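Local coordinates for Rho GTPase-activating protein 27 (Homo sapiens, PDB 3PP2) that probably acts as a GTPase activator for Rho-type GTPases, including CDC42 and RAC1, and may take part in clathrin-mediated endocytosis, the chain here being its pleckstrin homology domain, at residues R25-W31 and E100-Q104; T76-A80 and I111-H115; D9-V13 and V37-G41; W31-W35 and F46-K50. One frame throughout, in Å; residues are numbered along the deposited sequence. Where two conformers were deposited one is given.

Contact 1: R25-W31 and E100-Q104; sequences RLRKKHW and EYLIQ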
loop_
_atom_site.group_PDB
_atom_site.type_symbol
_atom_site.label_atom_id
_atom_site.label_comp_id
_atom_site.label_asym_id
_atom_site.label_seq_id
_atom_site.Cartn_x
_atom_site.Cartn_y
_atom_site.Cartn_z
ATOM N N ARG A 25 -27.796 -4.395 -16.319
ATOM C CA ARG A 25 -26.447 -3.899 -16.587
ATOM C C ARG A 25 -26.516 -2.547 -17.320
ATOM O O ARG A 25 -27.388 -2.344 -18.196
ATOM C CB ARG A 25 -25.692 -4.897 -17.453
ATOM C CG ARG A 25 -25.453 -6.263 -16.766
ATOM C CD ARG A 25 -24.102 -6.854 -17.083
ATOM N NE ARG A 25 -23.115 -6.093 -16.338
ATOM C CZ ARG A 25 -22.876 -6.227 -15.026
ATOM N NH1 ARG A 25 -21.962 -5.457 -14.457
ATOM N NH2 ARG A 25 -23.544 -7.118 -14.279
ATOM N N LEU A 26 -25.596 -1.651 -16.991
ATOM C CA LEU A 26 -25.402 -0.392 -17.715
ATOM C C LEU A 26 -24.570 -0.619 -18.954
ATOM O O LEU A 26 -23.712 -1.514 -18.954
ATOM C CB LEU A 26 -24.766 0.651 -16.798
ATOM C CG LEU A 26 -25.631 0.966 -15.571
ATOM C CD1 LEU A 26 -24.949 2.144 -14.797
ATOM C CD2 LEU A 26 -27.145 1.256 -15.915
ATOM N N ARG A 27 -24.796 0.200 -19.992
ATOM C CA ARG A 27 -24.117 0.036 -21.284
ATOM C C ARG A 27 -22.625 0.303 -21.175
ATOM O O ARG A 27 -21.825 -0.408 -21.792
ATOM C CB ARG A 27 -24.756 0.983 -22.304
ATOM C CG ARG A 27 -24.281 0.839 -23.746
ATOM C CD ARG A 27 -25.129 1.785 -24.648
ATOM N NE ARG A 27 -24.493 2.098 -25.925
ATOM N N LYS A 28 -22.235 1.347 -20.437
ATOM C CA LYS A 28 -20.804 1.671 -20.295
ATOM C C LYS A 28 -20.477 2.069 -18.879
ATOM O O LYS A 28 -21.369 2.281 -18.071
ATOM C CB LYS A 28 -20.385 2.763 -21.246
ATOM C CG LYS A 28 -20.861 4.149 -20.923
ATOM C CD LYS A 28 -20.485 5.135 -22.070
ATOM N N LYS A 29 -19.190 2.158 -18.597
ATOM C CA LYS A 29 -18.731 2.612 -17.299
ATOM C C LYS A 29 -18.808 4.120 -17.177
ATOM O O LYS A 29 -18.735 4.861 -18.188
ATOM C CB LYS A 29 -17.337 2.050 -16.994
ATOM C CG LYS A 29 -17.437 0.530 -16.636
ATOM C CD LYS A 29 -16.166 -0.135 -16.442
ATOM C CE LYS A 29 -16.353 -1.637 -16.415
ATOM N NZ LYS A 29 -16.705 -2.210 -17.755
ATOM N N HIS A 30 -19.058 4.556 -15.952
ATOM C CA HIS A 30 -19.178 5.954 -15.593
ATOM C C HIS A 30 -18.315 6.259 -14.369
ATOM O O HIS A 30 -18.816 6.550 -13.291
ATOM C CB HIS A 30 -20.651 6.287 -15.320
ATOM C CG HIS A 30 -21.490 6.284 -16.542
ATOM N ND1 HIS A 30 -22.043 5.136 -17.070
ATOM C CD2 HIS A 30 -21.873 7.297 -17.351
ATOM C CE1 HIS A 30 -22.740 5.444 -18.151
ATOM N NE2 HIS A 30 -22.649 6.749 -18.344
ATOM N N TRP A 31 -17.004 6.121 -14.529
ATOM C CA TRP A 31 -16.082 6.337 -13.418
ATOM C C TRP A 31 -15.953 7.783 -12.983
ATOM O O TRP A 31 -15.844 8.703 -13.828
ATOM C CB TRP A 31 -14.671 5.856 -13.769
ATOM C CG TRP A 31 -14.462 4.401 -13.972
ATOM C CD1 TRP A 31 -14.321 3.749 -15.175
ATOM C CD2 TRP A 31 -14.211 3.416 -12.957
ATOM N NE1 TRP A 31 -14.045 2.421 -14.967
ATOM C CE2 TRP A 31 -13.975 2.184 -13.617
ATOM C CE3 TRP A 31 -14.219 3.441 -11.557
ATOM C CZ2 TRP A 31 -13.726 0.988 -12.914
ATOM C CZ3 TRP A 31 -13.968 2.281 -10.871
ATOM C CH2 TRP A 31 -13.717 1.064 -11.546
ATOM N N GLU A 100 -25.035 -3.002 -8.763
ATOM C CA GLU A 100 -23.639 -3.400 -8.739
ATOM C C GLU A 100 -22.770 -2.165 -8.980
ATOM O O GLU A 100 -23.146 -1.265 -9.741
ATOM C CB GLU A 100 -23.349 -4.479 -9.823
ATOM C CG GLU A 100 -24.124 -5.821 -9.630
ATOM C CD GLU A 100 -23.850 -6.863 -10.706
ATOM O OE1 GLU A 100 -23.080 -6.574 -11.649
ATOM O OE2 GLU A 100 -24.414 -7.984 -10.600
ATOM N N TYR A 101 -21.606 -2.167 -8.344
ATOM C CA TYR A 101 -20.627 -1.075 -8.404
ATOM C C TYR A 101 -19.236 -1.671 -8.487
ATOM O O TYR A 101 -18.989 -2.749 -7.933
ATOM C CB TYR A 101 -20.685 -0.198 -7.136
ATOM C CG TYR A 101 -22.054 0.378 -6.900
ATOM C CD1 TYR A 101 -22.395 1.653 -7.318
ATOM C CD2 TYR A 101 -23.015 -0.392 -6.245
ATOM C CE1 TYR A 101 -23.668 2.136 -7.116
ATOM C CE2 TYR A 101 -24.280 0.053 -6.037
ATOM C CZ TYR A 101 -24.626 1.350 -6.466
ATOM O OH TYR A 101 -25.917 1.813 -6.266
ATOM N N LEU A 102 -18.354 -0.982 -9.199
ATOM C CA LEU A 102 -16.929 -1.228 -9.120
ATOM C C LEU A 102 -16.269 -0.115 -8.332
ATOM O O LEU A 102 -16.659 1.046 -8.466
ATOM C CB LEU A 102 -16.306 -1.346 -10.506
ATOM C CG LEU A 102 -16.902 -2.391 -11.429
ATOM C CD1 LEU A 102 -16.325 -2.324 -12.841
ATOM C CD2 LEU A 102 -16.836 -3.770 -10.875
ATOM N N ILE A 103 -15.218 -0.481 -7.588
ATOM C CA ILE A 103 -14.499 0.410 -6.677
ATOM C C ILE A 103 -13.027 0.214 -6.987
ATOM O O ILE A 103 -12.574 -0.930 -7.134
ATOM C CB ILE A 103 -14.798 0.090 -5.184
ATOM C CG1 ILE A 103 -16.316 0.024 -4.936
ATOM C CG2 ILE A 103 -14.083 1.037 -4.247
ATOM C CD1 ILE A 103 -16.660 -0.523 -3.568
ATOM N N GLN A 104 -12.285 1.309 -7.108
ATOM C CA GLN A 104 -10.884 1.196 -7.563
ATOM C C GLN A 104 -10.010 2.256 -6.975
ATOM O O GLN A 104 -10.457 3.365 -6.663
ATOM C CB GLN A 104 -10.896 1.314 -9.093
ATOM C CG GLN A 104 -9.626 0.997 -9.825
ATOM C CD GLN A 104 -8.729 2.193 -10.044
ATOM O OE1 GLN A 104 -9.190 3.362 -10.122
ATOM N NE2 GLN A 104 -7.429 1.914 -10.209
#
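Arg25 reaches Glu100 and Trp31 reaches Leu102 and Gln104, joining the end of strand 24-25 and the loop after it to strand 100-104 of the pleckstrin homology (PH) fold. In PH domains the loop joining the first two long strands often helps to bind phosphoinositide headgroups; here Arg25 N and Trp31 NE1 hydrogen-bond a citrate, probably from the crystallisation liquor. The polar part is a salt bridge to one carboxylate oxygen. Arg25 NH2 donates to Glu100 OE1 at 2.7 Å (N-H...O 155°), and NH1 adds a weak bond to the same oxygen. OE1 sits at the guanidinium edge, near its plane, but is met from above the carboxylate plane; the two planes are 48° apart, so the groups do not pair flat. The apolar part belongs to the six-membered ring of Trp31. With CG anti to the carbonyl carbon (chi1 -66°), this ring reaches the strand, where CH2 lies 3.7 Å from Leu102 CB and CZ3 lies 3.7 Å from Gln104 CB. Arg87 adds a cation-pi contact to the same indole. An alanine in place of Trp31 would probably open a gap beside Leu102 and Gln104 and deprive Arg87 of its aromatic partner. The Gln104 amide, nearly perpendicular to the indole, is used elsewhere: NE2 bonds Lys88 O and Asp106 OD1, and OE1 bonds Arg87 NH1. Between the two parts Lys29 crosses Leu102; its chain bends only at the last torsion, turning NZ to a weak bond with Lys84 O while CE rests 3.6 Å from Leu102 CD1.

Contact 2: T76-A80 and I111-H115; sequences TLSWA and ISTWH
Leu77 lays one methyl over the imidazole of His115: CD2 is 3.7 Å from the ring centroid and 15° off its normal, a CH-pi contact over one face. The same methyl is 3.5 Å from His115 O, so Leu77 meets both ring and backbone of the helix. Its CG lies anti to the backbone N (chi1 172°), extending the branch from the strand toward the helix, where Ile118, Ala119 and Ile122 also pack on it. Trp79 comes next and brings its whole indole into play. Its five-membered ring is roughly parallel to the imidazole, planes 23° apart, yet slid so far, with centroids 4.9 Å apart, that the two barely overlap; NE1 comes within 3.7 Å of His115 CD2. The six-membered ring reaches one turn back along the helix, CH2 resting 3.8 Å from Ile111 CG2, while CZ2 lies 4.4 Å from Ser112 CB. The polar ends of this buried patch find partners in the second subunit: His115 ND1 pairs with Trp79 NE1 of that chain, and Ser112 OG with its His115 ND1. Rings of Trp79 and His115 also meet His115 of the second subunit edge-to-face, placing the contact at a subunit interface. Strand 76-79 and the helix segment run nearly antiparallel, with axes 10.5 Å apart. Such packing of a C-terminal helix against the sheet, closing one end of the curled strands, is a hallmark of the PH fold.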
loop_
_atom_site.group_PDB
_atom_site.type_symbol
_atom_site.label_atom_id
_atom_site.label_comp_id
_atom_site.label_asym_id
_atom_site.label_seq_id
_atom_site.Cartn_x
_atom_site.Cartn_y
_atom_site.Cartn_z
ATOM N N THR A 76 -22.698 -8.567 -1.556
ATOM C CA THR A 76 -21.610 -9.474 -1.925
ATOM C C THR A 76 -20.435 -8.631 -2.419
ATOM O O THR A 76 -20.609 -7.758 -3.259
ATOM C CB THR A 76 -22.052 -10.433 -3.017
ATOM O OG1 THR A 76 -23.148 -11.214 -2.536
ATOM C CG2 THR A 76 -20.932 -11.419 -3.392
ATOM N N LEU A 77 -19.264 -8.882 -1.847
ATOM C CA LEU A 77 -18.011 -8.194 -2.210
ATOM C C LEU A 77 -17.035 -9.198 -2.775
ATOM O O LEU A 77 -16.846 -10.270 -2.194
ATOM C CB LEU A 77 -17.447 -7.577 -0.951
ATOM C CG LEU A 77 -16.056 -6.960 -1.006
ATOM C CD1 LEU A 77 -16.096 -5.680 -1.834
ATOM C CD2 LEU A 77 -15.559 -6.707 0.452
ATOM N N SER A 78 -16.338 -8.791 -3.814
ATOM C CA SER A 78 -15.280 -9.580 -4.389
ATOM C C SER A 78 -14.216 -8.714 -5.028
ATOM O O SER A 78 -14.423 -7.538 -5.250
ATOM C CB SER A 78 -15.825 -10.519 -5.437
ATOM O OG SER A 78 -16.468 -9.820 -6.466
ATOM N N TRP A 79 -13.065 -9.291 -5.301
ATOM C CA TRP A 79 -12.137 -8.727 -6.260
ATOM C C TRP A 79 -12.718 -9.014 -7.644
ATOM O O TRP A 79 -13.057 -10.153 -7.974
ATOM C CB TRP A 79 -10.745 -9.316 -6.104
ATOM C CG TRP A 79 -10.064 -8.922 -4.861
ATOM C CD1 TRP A 79 -10.268 -9.432 -3.605
ATOM C CD2 TRP A 79 -9.044 -7.899 -4.710
ATOM N NE1 TRP A 79 -9.431 -8.831 -2.716
ATOM C CE2 TRP A 79 -8.669 -7.886 -3.348
ATOM C CE3 TRP A 79 -8.394 -7.035 -5.590
ATOM C CZ2 TRP A 79 -7.705 -6.990 -2.835
ATOM C CZ3 TRP A 79 -7.412 -6.169 -5.095
ATOM C CH2 TRP A 79 -7.079 -6.156 -3.733
ATOM N N ALA A 80 -12.811 -7.984 -8.473
ATOM C CA ALA A 80 -13.412 -8.153 -9.797
ATOM C C ALA A 80 -12.530 -9.016 -10.690
ATOM O O ALA A 80 -11.305 -8.973 -10.577
ATOM C CB ALA A 80 -13.613 -6.830 -10.455
ATOM N N ILE A 111 -6.942 -0.226 -1.589
ATOM C CA ILE A 111 -8.080 -1.105 -1.959
ATOM C C ILE A 111 -8.196 -2.287 -1.007
ATOM O O ILE A 111 -9.286 -2.640 -0.590
ATOM C CB ILE A 111 -7.982 -1.513 -3.432
ATOM C CG1 ILE A 111 -8.446 -0.316 -4.296
ATOM C CG2 ILE A 111 -8.759 -2.789 -3.785
ATOM C CD1 ILE A 111 -9.990 -0.066 -4.249
ATOM N N SER A 112 -7.086 -2.918 -0.634
ATOM C CA SER A 112 -7.184 -4.068 0.287
ATOM C C SER A 112 -7.738 -3.654 1.640
ATOM O O SER A 112 -8.542 -4.357 2.236
ATOM C CB SER A 112 -5.820 -4.735 0.417
ATOM O OG SER A 112 -5.876 -5.831 1.311
ATOM N N THR A 113 -7.293 -2.500 2.133
ATOM C CA THR A 113 -7.803 -2.025 3.406
ATOM C C THR A 113 -9.313 -1.682 3.314
ATOM O O THR A 113 -10.057 -1.910 4.272
ATOM C CB THR A 113 -7.004 -0.850 3.992
ATOM O OG1 THR A 113 -7.120 0.303 3.145
ATOM C CG2 THR A 113 -5.508 -1.266 4.193
ATOM N N TRP A 114 -9.750 -1.140 2.198
ATOM C CA TRP A 114 -11.182 -0.940 1.981
ATOM C C TRP A 114 -11.959 -2.243 1.859
ATOM O O TRP A 114 -13.072 -2.358 2.361
ATOM C CB TRP A 114 -11.449 -0.033 0.768
ATOM C CG TRP A 114 -11.390 1.417 1.112
ATOM C CD1 TRP A 114 -10.339 2.260 0.974
ATOM C CD2 TRP A 114 -12.457 2.189 1.638
ATOM N NE1 TRP A 114 -10.669 3.520 1.385
ATOM C CE2 TRP A 114 -11.967 3.519 1.793
ATOM C CE3 TRP A 114 -13.789 1.912 1.969
ATOM C CZ2 TRP A 114 -12.756 4.553 2.254
ATOM C CZ3 TRP A 114 -14.573 2.965 2.440
ATOM C CH2 TRP A 114 -14.052 4.254 2.578
ATOM N N HIS A 115 -11.389 -3.236 1.197
ATOM C CA HIS A 115 -12.010 -4.523 1.152
ATOM C C HIS A 115 -12.253 -5.048 2.544
ATOM O O HIS A 115 -13.349 -5.510 2.855
ATOM C CB HIS A 115 -11.127 -5.483 0.333
ATOM C CG HIS A 115 -11.651 -6.868 0.259
ATOM N ND1 HIS A 115 -11.615 -7.727 1.331
ATOM C CD2 HIS A 115 -12.263 -7.541 -0.745
ATOM C CE1 HIS A 115 -12.206 -8.859 0.993
ATOM N NE2 HIS A 115 -12.572 -8.790 -0.273
#

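Contact 3: D9-V13 and V37-G41; sequences DKAGV and VLEGG
Asp9 OD2 lies 4.1 Å from the Glu39 methylene CG, the two carboxylate planes 41° apart. At the Asp9 group, OD1 takes a weak, long bond from Gly40 N, 3.5 Å away, just where the chain turns with positive phi at Gly40 and Gly41. The charged oxygens themselves do not touch, OD2 of Asp9 standing 5.1 Å from OE2 of Glu39, where the two like charges would probably still disfavour each other somewhat. Asp9 CB meanwhile comes close to Leu38 O. Beyond this the pairing is antiparallel, joining strands 10-21 and 32-39, the first two long strands of the antiparallel PH-domain sheet, as neighbours. Lys10 and Leu38 form a hydrogen-bonded pair: Lys10 N donates to Leu38 O at 3.0 Å, and Leu38 N returns a bond to Lys10 O at 2.8 Å. Lys10 O also receives a CA-H...O contact from Val37 CA, 3.5 Å away. Ala11 and Val37 are the following non-hydrogen-bonded pair. Val37 has CG1 anti to the backbone N (chi1 174°), leaving CG2 beside that N to touch Ala11 CB at 3.9 Å. The two pairs serve opposite faces of the sheet. Lys10 and Leu38 lie on the face covered by helix 108-122, where Lys10 makes a cation-pi contact with Trp114 and Leu38 packs on Trp114 and Ala117. On the other face Ala11 meets Trp35 and Val37 meets Phe46, while strand 42-46 continues the sheet through Val37 and Thr44, so that strand 32-39 runs between strands 10-21 and 42-46.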
loop_
_atom_site.group_PDB
_atom_site.type_symbol
_atom_site.label_atom_id
_atom_site.label_comp_id
_atom_site.label_asym_id
_atom_site.label_seq_id
_atom_site.Cartn_x
_atom_site.Cartn_y
_atom_site.Cartn_z
ATOM N N ASP A 9 -15.186 1.717 10.731
ATOM C CA ASP A 9 -15.625 2.783 9.796
ATOM C C ASP A 9 -14.422 3.374 9.101
ATOM O O ASP A 9 -13.307 3.207 9.541
ATOM C CB ASP A 9 -16.392 3.840 10.547
ATOM C CG ASP A 9 -17.600 3.257 11.278
ATOM O OD1 ASP A 9 -18.117 2.154 10.872
ATOM O OD2 ASP A 9 -18.016 3.890 12.274
ATOM N N LYS A 10 -14.671 4.017 7.971
ATOM C CA LYS A 10 -13.584 4.454 7.123
ATOM C C LYS A 10 -14.088 5.555 6.203
ATOM O O LYS A 10 -15.237 5.567 5.831
ATOM C CB LYS A 10 -13.074 3.270 6.301
ATOM C CG LYS A 10 -11.698 3.467 5.770
ATOM C CD LYS A 10 -11.191 2.134 5.186
ATOM C CE LYS A 10 -9.765 2.256 4.661
ATOM N NZ LYS A 10 -8.796 2.531 5.729
ATOM N N ALA A 11 -13.193 6.424 5.774
ATOM C CA ALA A 11 -13.519 7.454 4.813
ATOM C C ALA A 11 -12.277 7.771 4.000
ATOM O O ALA A 11 -11.146 7.768 4.526
ATOM C CB ALA A 11 -14.081 8.749 5.549
ATOM N N GLY A 12 -12.479 8.037 2.718
ATOM C CA GLY A 12 -11.385 8.318 1.795
ATOM C C GLY A 12 -11.842 8.569 0.377
ATOM O O GLY A 12 -13.014 8.372 0.071
ATOM N N VAL A 13 -10.956 9.048 -0.484
ATOM C CA VAL A 13 -11.304 9.207 -1.861
ATOM C C VAL A 13 -11.050 7.903 -2.649
ATOM O O VAL A 13 -9.949 7.342 -2.583
ATOM C CB VAL A 13 -10.594 10.415 -2.492
ATOM C CG1 VAL A 13 -10.930 10.471 -4.000
ATOM C CG2 VAL A 13 -10.969 11.726 -1.786
ATOM N N VAL A 37 -17.607 7.194 2.346
ATOM C CA VAL A 37 -17.706 6.946 3.773
ATOM C C VAL A 37 -18.384 5.623 4.047
ATOM O O VAL A 37 -19.442 5.347 3.522
ATOM C CB VAL A 37 -18.503 8.062 4.496
ATOM C CG1 VAL A 37 -18.749 7.766 6.000
ATOM C CG2 VAL A 37 -17.762 9.422 4.298
ATOM N N LEU A 38 -17.723 4.804 4.843
ATOM C CA LEU A 38 -18.306 3.595 5.411
ATOM C C LEU A 38 -18.596 3.835 6.875
ATOM O O LEU A 38 -17.700 4.128 7.655
ATOM C CB LEU A 38 -17.321 2.442 5.270
ATOM C CG LEU A 38 -17.725 1.114 5.893
ATOM C CD1 LEU A 38 -18.969 0.574 5.248
ATOM C CD2 LEU A 38 -16.561 0.146 5.789
ATOM N N GLU A 39 -19.871 3.753 7.253
ATOM C CA GLU A 39 -20.274 3.994 8.645
ATOM C C GLU A 39 -21.497 3.150 8.919
ATOM O O GLU A 39 -22.426 3.158 8.126
ATOM C CB GLU A 39 -20.591 5.497 8.830
ATOM C CG GLU A 39 -20.883 5.947 10.233
ATOM C CD GLU A 39 -20.818 7.487 10.387
ATOM O OE1 GLU A 39 -20.556 8.216 9.378
ATOM O OE2 GLU A 39 -21.037 7.969 11.527
ATOM N N GLY A 40 -21.493 2.434 10.044
ATOM C CA GLY A 40 -22.614 1.618 10.423
ATOM C C GLY A 40 -23.199 0.646 9.418
ATOM O O GLY A 40 -24.418 0.514 9.321
ATOM N N GLY A 41 -22.348 -0.063 8.671
ATOM C CA GLY A 41 -22.875 -0.996 7.674
ATOM C C GLY A 41 -23.444 -0.385 6.377
ATOM O O GLY A 41 -24.148 -1.054 5.631
#

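Contact 4: W31-W35 and F46-K50; sequences WSASW and FKDSK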
loop_
_atom_site.group_PDB
_atom_site.type_symbol
_atom_site.label_atom_id
_atom_site.label_comp_id
_atom_site.label_asym_id
_atom_site.label_seq_id
_atom_site.Cartn_x
_atom_site.Cartn_y
_atom_site.Cartn_z
ATOM N N TRP A 31 -17.004 6.121 -14.529
ATOM C CA TRP A 31 -16.082 6.337 -13.418
ATOM C C TRP A 31 -15.953 7.783 -12.983
ATOM O O TRP A 31 -15.844 8.703 -13.828
ATOM C CB TRP A 31 -14.671 5.856 -13.769
ATOM C CG TRP A 31 -14.462 4.401 -13.972
ATOM C CD1 TRP A 31 -14.321 3.749 -15.175
ATOM C CD2 TRP A 31 -14.211 3.416 -12.957
ATOM N NE1 TRP A 31 -14.045 2.421 -14.967
ATOM C CE2 TRP A 31 -13.975 2.184 -13.617
ATOM C CE3 TRP A 31 -14.219 3.441 -11.557
ATOM C CZ2 TRP A 31 -13.726 0.988 -12.914
ATOM C CZ3 TRP A 31 -13.968 2.281 -10.871
ATOM C CH2 TRP A 31 -13.717 1.064 -11.546
ATOM N N SER A 32 -15.882 7.974 -11.680
ATOM C CA SER A 32 -15.495 9.224 -11.043
ATOM C C SER A 32 -14.759 8.920 -9.749
ATOM O O SER A 32 -14.986 7.854 -9.158
ATOM C CB SER A 32 -16.734 10.034 -10.652
ATOM O OG SER A 32 -17.458 10.424 -11.763
ATOM N N ALA A 33 -13.941 9.856 -9.288
ATOM C CA ALA A 33 -13.397 9.797 -7.944
ATOM C C ALA A 33 -14.255 10.605 -7.002
ATOM O O ALA A 33 -14.635 11.733 -7.316
ATOM C CB ALA A 33 -11.953 10.326 -7.904
ATOM N N SER A 34 -14.587 10.055 -5.867
ATOM C CA SER A 34 -15.343 10.757 -4.847
ATOM C C SER A 34 -14.942 10.413 -3.466
ATOM O O SER A 34 -14.415 9.317 -3.216
ATOM C CB SER A 34 -16.846 10.479 -4.985
ATOM O OG SER A 34 -17.211 9.198 -4.529
ATOM N N TRP A 35 -15.193 11.336 -2.557
ATOM C CA TRP A 35 -15.219 10.991 -1.158
ATOM C C TRP A 35 -16.206 9.840 -0.951
ATOM O O TRP A 35 -17.253 9.746 -1.612
ATOM C CB TRP A 35 -15.650 12.209 -0.339
ATOM C CG TRP A 35 -15.514 12.110 1.128
ATOM C CD1 TRP A 35 -16.499 12.190 2.048
ATOM C CD2 TRP A 35 -14.290 11.908 1.842
ATOM N NE1 TRP A 35 -15.959 12.052 3.315
ATOM C CE2 TRP A 35 -14.601 11.886 3.204
ATOM C CE3 TRP A 35 -12.956 11.765 1.450
ATOM C CZ2 TRP A 35 -13.623 11.723 4.186
ATOM C CZ3 TRP A 35 -11.969 11.575 2.443
ATOM C CH2 TRP A 35 -12.317 11.578 3.775
ATOM N N PHE A 46 -20.064 9.942 -2.349
ATOM C CA PHE A 46 -20.524 11.322 -2.563
ATOM C C PHE A 46 -20.404 11.709 -4.012
ATOM O O PHE A 46 -19.915 10.973 -4.863
ATOM C CB PHE A 46 -19.747 12.235 -1.585
ATOM C CG PHE A 46 -20.191 12.062 -0.162
ATOM C CD1 PHE A 46 -19.681 11.054 0.649
ATOM C CD2 PHE A 46 -21.186 12.850 0.350
ATOM C CE1 PHE A 46 -20.134 10.890 1.912
ATOM C CE2 PHE A 46 -21.655 12.653 1.626
ATOM C CZ PHE A 46 -21.136 11.690 2.398
ATOM N N LYS A 47 -20.938 12.882 -4.322
ATOM C CA LYS A 47 -20.826 13.456 -5.624
ATOM C C LYS A 47 -19.352 13.507 -6.050
ATOM O O LYS A 47 -18.461 13.566 -5.193
ATOM C CB LYS A 47 -21.436 14.873 -5.576
ATOM C CG LYS A 47 -21.638 15.543 -6.931
ATOM C CD LYS A 47 -22.242 16.941 -6.753
ATOM C CE LYS A 47 -22.771 17.537 -8.080
ATOM N NZ LYS A 47 -23.459 18.859 -7.918
ATOM N N ASP A 48 -19.116 13.498 -7.356
ATOM C CA ASP A 48 -17.776 13.625 -7.937
ATOM C C ASP A 48 -16.972 14.716 -7.243
ATOM O O ASP A 48 -17.486 15.831 -7.050
ATOM C CB ASP A 48 -17.941 13.951 -9.420
ATOM C CG ASP A 48 -16.630 13.928 -10.220
ATOM O OD1 ASP A 48 -15.509 13.851 -9.656
ATOM O OD2 ASP A 48 -16.767 13.943 -11.461
ATOM N N SER A 49 -15.704 14.437 -6.917
ATOM C CA SER A 49 -14.848 15.407 -6.238
ATOM C C SER A 49 -14.266 16.447 -7.191
ATOM O O SER A 49 -13.708 17.417 -6.728
ATOM C CB SER A 49 -13.714 14.721 -5.493
ATOM O OG SER A 49 -12.896 13.961 -6.366
ATOM N N LYS A 50 -14.352 16.233 -8.487
ATOM C CA LYS A 50 -13.729 17.175 -9.408
ATOM C C LYS A 50 -14.717 18.140 -9.923
ATOM O O LYS A 50 -15.873 17.791 -10.112
ATOM C CB LYS A 50 -12.991 16.417 -10.495
ATOM C CG LYS A 50 -11.703 15.761 -9.944
ATOM C CD LYS A 50 -10.468 16.554 -10.201
ATOM C CE LYS A 50 -9.278 15.993 -9.406
ATOM N NZ LYS A 50 -8.384 15.135 -10.241
HETATM O O HOH W 1 -16.329 13.727 -3.558
#
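Ala33 O and Trp35 O each take a backbone bond from segment 46-50. Ser49 N donates to Ala33 O at 2.9 Å, nearly straight (172°), and Phe46 N donates to Trp35 O at 2.9 Å. The Trp35 and Phe46 side chains run side by side, touching CD1 to CD1 at 3.7 Å, while Trp35 O lies at the phenyl edge. Ser34 CB presses to 3.1 Å from Phe46 O. Its OG sits between the backbone N and carbonyl carbon (chi1 75°), donating to Trp35 O from above the carbonyl plane and pairing with Arg16 NE. An alanine at Ser34 would probably leave Arg16 NE without this mate and take from Trp35 O its second donor. Further out, a water accepts from Trp35 N and donates to Lys47 O, while Asp48 OD1 receives Lys50 N at 2.9 Å, an Asx turn, which probably helps to hold the bend. Trp35 NE1 bonds Arg58 O of the third subunit. Past the regular strand pair at Trp35 O, the water between Trp35 N and Lys47 O and the bond of Ser49 N to Ala33 O imply that polar backbone contacts carry strand 32-39 across to the loop after strand 42-46.

How the contacts relate
From the N terminus, 9-13 opens contact 3, 25-31 opens contact 1 and 31-35 opens contact 4. Contact 3 closes first, at 37-41, and crosses both of the others. Contact 4 closes next, at 46-50, wholly within the span of contact 1, sharing its Trp31. Contact 2 opens at 76-80 before contact 1 closes at 100-104, so these two cross; contact 2 ends at 111-115, in series after contacts 3 and 4. Ile111 touches Gln104, joining contacts 1 and 2. Trp114 packs on Gly12, linking the helix to contact 3, whose Ala11 meets Trp35 of contact 4. They tie strand 10-21 to 32-39, 32-39 to the loop after 42-46, the loop after 24-25 to 100-104, and 76-79 to helix 108-122.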